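Long-range contact in adhesion G-protein coupled receptor G6 (Danio rerio, PDB 6V55), which is an adhesion G-protein coupled receptor associated with myelination, its calcium-binding extracellular region probably serving in cell adhesion and signalling: residues A[600-613]-A[631-643]. Residues are numbered along the deposited sequence; the frame is centred on the assembly and turned at random.
Sequences SLTISSKNLVVGVS and TNTTDPQIDFDSE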
loop_
_atom_site.group_PDB
_atom_site.type_symbol
_atom_site.label_atom_id
_atom_site.label_comp_id
_atom_site.label_asym_id
_atom_site.label_seq_id
_atom_site.Cartn_x
_atom_site.Cartn_y
_atom_site.Cartn_z
ATOM N N SER A 600 35.221 29.590 11.019
ATOM C CA SER A 600 34.004 29.948 10.294
ATOM C C SER A 600 33.019 28.786 10.319
ATOM O O SER A 600 33.396 27.633 10.547
ATOM C CB SER A 600 34.297 30.346 8.840
ATOM O OG SER A 600 34.599 29.217 8.069
ATOM N N LEU A 601 31.742 29.108 10.083
ATOM C CA LEU A 601 30.677 28.110 10.009
ATOM C C LEU A 601 29.735 28.473 8.872
ATOM O O LEU A 601 29.272 29.608 8.790
ATOM C CB LEU A 601 29.894 28.021 11.325
ATOM C CG LEU A 601 28.642 27.128 11.268
ATOM C CD1 LEU A 601 28.997 25.678 10.946
ATOM C CD2 LEU A 601 27.804 27.167 12.518
ATOM N N THR A 602 29.435 27.518 8.010
ATOM C CA THR A 602 28.542 27.737 6.883
ATOM C C THR A 602 27.342 26.802 6.993
ATOM O O THR A 602 27.500 25.615 7.295
ATOM C CB THR A 602 29.299 27.503 5.588
ATOM O OG1 THR A 602 30.566 28.181 5.642
ATOM C CG2 THR A 602 28.547 28.025 4.448
ATOM N N ILE A 603 26.134 27.334 6.788
ATOM C CA ILE A 603 24.914 26.529 6.811
ATOM C C ILE A 603 24.235 26.638 5.455
ATOM O O ILE A 603 23.770 27.716 5.075
ATOM C CB ILE A 603 23.950 26.951 7.922
ATOM C CG1 ILE A 603 24.566 26.697 9.286
ATOM C CG2 ILE A 603 22.721 26.129 7.818
ATOM C CD1 ILE A 603 24.842 27.933 9.954
ATOM N N SER A 604 24.165 25.531 4.735
ATOM C CA SER A 604 23.672 25.544 3.372
ATOM C C SER A 604 22.291 24.914 3.263
ATOM O O SER A 604 21.862 24.119 4.109
ATOM C CB SER A 604 24.630 24.804 2.434
ATOM O OG SER A 604 24.384 25.145 1.079
ATOM N N SER A 605 21.611 25.276 2.183
ATOM C CA SER A 605 20.353 24.670 1.779
ATOM C C SER A 605 20.236 24.857 0.273
ATOM O O SER A 605 21.171 25.350 -0.367
ATOM C CB SER A 605 19.183 25.307 2.516
ATOM O OG SER A 605 19.126 26.676 2.163
ATOM N N LYS A 606 19.073 24.498 -0.288
ATOM C CA LYS A 606 18.891 24.579 -1.736
ATOM C C LYS A 606 18.839 26.028 -2.223
ATOM O O LYS A 606 19.546 26.376 -3.173
ATOM C CB LYS A 606 17.644 23.795 -2.154
ATOM C CG LYS A 606 17.516 23.555 -3.676
ATOM C CD LYS A 606 16.031 23.610 -4.128
ATOM C CE LYS A 606 15.852 23.961 -5.618
ATOM N NZ LYS A 606 15.592 25.420 -5.863
ATOM N N ASN A 607 18.087 26.907 -1.547
ATOM C CA ASN A 607 17.979 28.299 -1.990
ATOM C C ASN A 607 18.596 29.327 -1.037
ATOM O O ASN A 607 18.385 30.534 -1.234
ATOM C CB ASN A 607 16.518 28.685 -2.215
ATOM C CG ASN A 607 15.810 27.757 -3.149
ATOM O OD1 ASN A 607 16.154 27.662 -4.331
ATOM N ND2 ASN A 607 14.788 27.074 -2.635
ATOM N N LEU A 608 19.339 28.897 -0.014
ATOM C CA LEU A 608 19.808 29.795 1.036
ATOM C C LEU A 608 21.063 29.228 1.675
ATOM O O LEU A 608 21.035 28.121 2.221
ATOM C CB LEU A 608 18.749 29.987 2.119
ATOM C CG LEU A 608 19.184 30.907 3.262
ATOM C CD1 LEU A 608 19.360 32.325 2.784
ATOM C CD2 LEU A 608 18.231 30.858 4.432
ATOM N N VAL A 609 22.150 29.991 1.639
ATOM C CA VAL A 609 23.345 29.653 2.400
ATOM C C VAL A 609 23.692 30.842 3.284
ATOM O O VAL A 609 23.624 31.994 2.834
ATOM C CB VAL A 609 24.509 29.236 1.480
ATOM C CG1 VAL A 609 24.762 30.232 0.348
ATOM C CG2 VAL A 609 25.744 28.971 2.268
ATOM N N VAL A 610 23.924 30.581 4.579
ATOM C CA VAL A 610 24.326 31.640 5.502
ATOM C C VAL A 610 25.639 31.217 6.136
ATOM O O VAL A 610 25.932 30.025 6.290
ATOM C CB VAL A 610 23.268 31.998 6.589
ATOM C CG1 VAL A 610 21.901 32.332 5.961
ATOM C CG2 VAL A 610 23.125 30.939 7.682
ATOM N N GLY A 611 26.461 32.203 6.449
ATOM C CA GLY A 611 27.789 31.922 6.965
ATOM C C GLY A 611 28.198 32.967 7.970
ATOM O O GLY A 611 27.809 34.135 7.877
ATOM N N VAL A 612 28.961 32.532 8.957
ATOM C CA VAL A 612 29.588 33.424 9.915
ATOM C C VAL A 612 31.064 33.090 9.889
ATOM O O VAL A 612 31.442 31.944 9.624
ATOM C CB VAL A 612 29.015 33.265 11.333
ATOM C CG1 VAL A 612 27.715 34.000 11.441
ATOM C CG2 VAL A 612 28.778 31.802 11.633
ATOM N N SER A 613 31.898 34.108 10.108
ATOM C CA SER A 613 33.331 33.926 10.303
ATOM C C SER A 613 33.818 34.978 11.284
ATOM O O SER A 613 33.250 36.073 11.370
ATOM C CB SER A 613 34.122 34.038 9.000
ATOM O OG SER A 613 34.244 35.388 8.594
ATOM N N THR A 631 31.283 22.070 -8.372
ATOM C CA THR A 631 31.188 21.133 -9.490
ATOM C C THR A 631 30.233 19.994 -9.157
ATOM O O THR A 631 30.529 19.181 -8.270
ATOM C CB THR A 631 32.575 20.573 -9.808
ATOM O OG1 THR A 631 33.023 19.773 -8.704
ATOM C CG2 THR A 631 33.577 21.688 -10.060
ATOM N N ASN A 632 29.092 19.943 -9.876
ATOM C CA ASN A 632 27.979 18.989 -9.663
ATOM C C ASN A 632 27.439 19.020 -8.232
ATOM O O ASN A 632 26.993 17.997 -7.703
ATOM C CB ASN A 632 28.339 17.545 -10.059
ATOM C CG ASN A 632 29.085 17.455 -11.378
ATOM O OD1 ASN A 632 28.563 17.847 -12.424
ATOM N ND2 ASN A 632 30.293 16.899 -11.342
ATOM N N THR A 633 27.486 20.195 -7.603
ATOM C CA THR A 633 26.798 20.471 -6.354
ATOM C C THR A 633 25.557 21.260 -6.740
ATOM O O THR A 633 25.583 22.024 -7.708
ATOM C CB THR A 633 27.709 21.258 -5.390
ATOM O OG1 THR A 633 28.949 20.556 -5.224
ATOM C CG2 THR A 633 27.077 21.458 -3.985
ATOM N N THR A 634 24.453 21.019 -6.047
ATOM C CA THR A 634 23.240 21.765 -6.335
ATOM C C THR A 634 23.028 22.951 -5.394
ATOM O O THR A 634 22.221 23.839 -5.707
ATOM C CB THR A 634 22.033 20.803 -6.321
ATOM O OG1 THR A 634 20.903 21.414 -6.954
ATOM C CG2 THR A 634 21.673 20.327 -4.919
ATOM N N ASP A 635 23.792 23.026 -4.271
ATOM C CA ASP A 635 23.613 24.033 -3.237
ATOM C C ASP A 635 24.746 25.045 -3.263
ATOM O O ASP A 635 25.896 24.678 -3.533
ATOM C CB ASP A 635 23.547 23.388 -1.849
ATOM C CG ASP A 635 22.247 22.619 -1.631
ATOM O OD1 ASP A 635 21.422 22.563 -2.566
ATOM O OD2 ASP A 635 22.033 22.072 -0.538
ATOM N N PRO A 636 24.461 26.320 -3.003
ATOM C CA PRO A 636 25.530 27.322 -3.027
ATOM C C PRO A 636 26.359 27.299 -1.748
ATOM O O PRO A 636 25.866 26.976 -0.662
ATOM C CB PRO A 636 24.775 28.649 -3.196
ATOM C CG PRO A 636 23.408 28.383 -2.685
ATOM C CD PRO A 636 23.123 26.940 -2.930
ATOM N N GLN A 637 27.640 27.634 -1.904
ATOM C CA GLN A 637 28.632 27.620 -0.836
ATOM C C GLN A 637 29.202 29.023 -0.635
ATOM O O GLN A 637 28.937 29.941 -1.411
ATOM C CB GLN A 637 29.758 26.640 -1.169
ATOM C CG GLN A 637 30.338 25.848 -0.010
ATOM C CD GLN A 637 31.338 24.818 -0.505
ATOM O OE1 GLN A 637 31.230 24.339 -1.640
ATOM N NE2 GLN A 637 32.321 24.478 0.334
ATOM N N ILE A 638 30.003 29.197 0.416
ATOM C CA ILE A 638 30.581 30.494 0.746
ATOM C C ILE A 638 32.097 30.371 0.769
ATOM O O ILE A 638 32.649 29.564 1.527
ATOM C CB ILE A 638 30.061 31.033 2.084
ATOM C CG1 ILE A 638 28.600 31.414 1.952
ATOM C CG2 ILE A 638 30.835 32.283 2.516
ATOM C CD1 ILE A 638 27.982 31.783 3.279
ATOM N N ASP A 639 32.762 31.170 -0.065
ATOM C CA ASP A 639 34.199 31.409 0.018
ATOM C C ASP A 639 34.427 32.620 0.919
ATOM O O ASP A 639 33.950 33.720 0.616
ATOM C CB ASP A 639 34.755 31.657 -1.384
ATOM C CG ASP A 639 36.261 31.441 -1.493
ATOM O OD1 ASP A 639 37.028 31.771 -0.553
ATOM O OD2 ASP A 639 36.683 30.961 -2.569
ATOM N N PHE A 640 35.175 32.433 2.007
ATOM C CA PHE A 640 35.378 33.510 2.970
ATOM C C PHE A 640 36.631 34.338 2.715
ATOM O O PHE A 640 36.781 35.407 3.314
ATOM C CB PHE A 640 35.459 32.943 4.387
ATOM C CG PHE A 640 34.127 32.543 4.965
ATOM C CD1 PHE A 640 33.728 31.208 4.953
ATOM C CD2 PHE A 640 33.283 33.497 5.535
ATOM C CE1 PHE A 640 32.522 30.835 5.484
ATOM C CE2 PHE A 640 32.060 33.127 6.083
ATOM C CZ PHE A 640 31.680 31.798 6.053
ATOM N N ASP A 641 37.549 33.863 1.881
ATOM C CA ASP A 641 38.852 34.493 1.723
ATOM C C ASP A 641 39.039 35.155 0.374
ATOM O O ASP A 641 39.541 36.272 0.302
ATOM C CB ASP A 641 39.962 33.454 1.924
ATOM C CG ASP A 641 39.949 32.837 3.318
ATOM O OD1 ASP A 641 39.203 33.335 4.195
ATOM O OD2 ASP A 641 40.685 31.845 3.532
ATOM N N SER A 642 38.647 34.490 -0.694
ATOM C CA SER A 642 38.904 34.921 -2.055
ATOM C C SER A 642 37.581 35.209 -2.752
ATOM O O SER A 642 36.511 34.985 -2.199
ATOM C CB SER A 642 39.681 33.840 -2.807
ATOM O OG SER A 642 39.248 32.547 -2.403
ATOM N N GLU A 643 37.666 35.728 -3.974
ATOM C CA GLU A 643 36.546 35.703 -4.907
ATOM C C GLU A 643 36.621 34.382 -5.667
ATOM O O GLU A 643 37.555 34.161 -6.444
ATOM C CB GLU A 643 36.592 36.892 -5.864
ATOM C CG GLU A 643 35.612 36.767 -7.031
ATOM C CD GLU A 643 35.649 37.944 -8.003
ATOM O OE1 GLU A 643 36.510 38.849 -7.858
ATOM O OE2 GLU A 643 34.795 37.956 -8.919
#
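Pro-636 O accepts the hydroxyl of Ser-604 at 2.9 Å from OG, with a C=O...donor angle of 153° and the donor tilted somewhat out of the carbonyl plane. The carbonyl also lies against a hydrocarbon wall, for Val-609 CB approaches that same Pro-636 O to 3.4 Å. This is face-to-face packing of two beta sheets, consistent with the GAIN domain of adhesion receptors: the hairpin 600-613 belongs to one sheet, strand 637-639 edges the other, and helix 555-568 covers the hairpin's far side. The axes of strands 608-613 and 637-639 approach to 7.2 Å, their directions 35° apart, a spacing bridged by side chains.

Such an interface works by matching bulk to hollows. Just past the hairpin turn, Pro-636 and Val-609 lie alongside each other, pointing opposite ways, with Pro-636 CG 3.8 Å from Val-609 CG1. Next along, Ile-638 extends CD1 over the backbone of Gly-611, 3.5 Å from its N; a beta carbon at Gly-611 would clash with that methyl and with the Phe-640 ring. Val-609 CG2 and Thr-602 CG2 border the isoleucine on the hairpin side.

Phe-640 completes the row. With CG beside the backbone N (chi1 -76°), its ring stands up against the hairpin between two aliphatic groups: Ile-638 CG2 lies over the centre of one face, while Ser-600 CB makes a CH-pi contact with the other, 4.0 Å from the centroid. An alanine here would strip both groups of their aromatic partner and would probably open a gap between the sheets beside Gly-611. Leu-625 of the neighbouring strand also touches the phenylalanine. At the ring edge, in its plane, Thr-602 OG1 sits 3.3 Å from Phe-640 CE1.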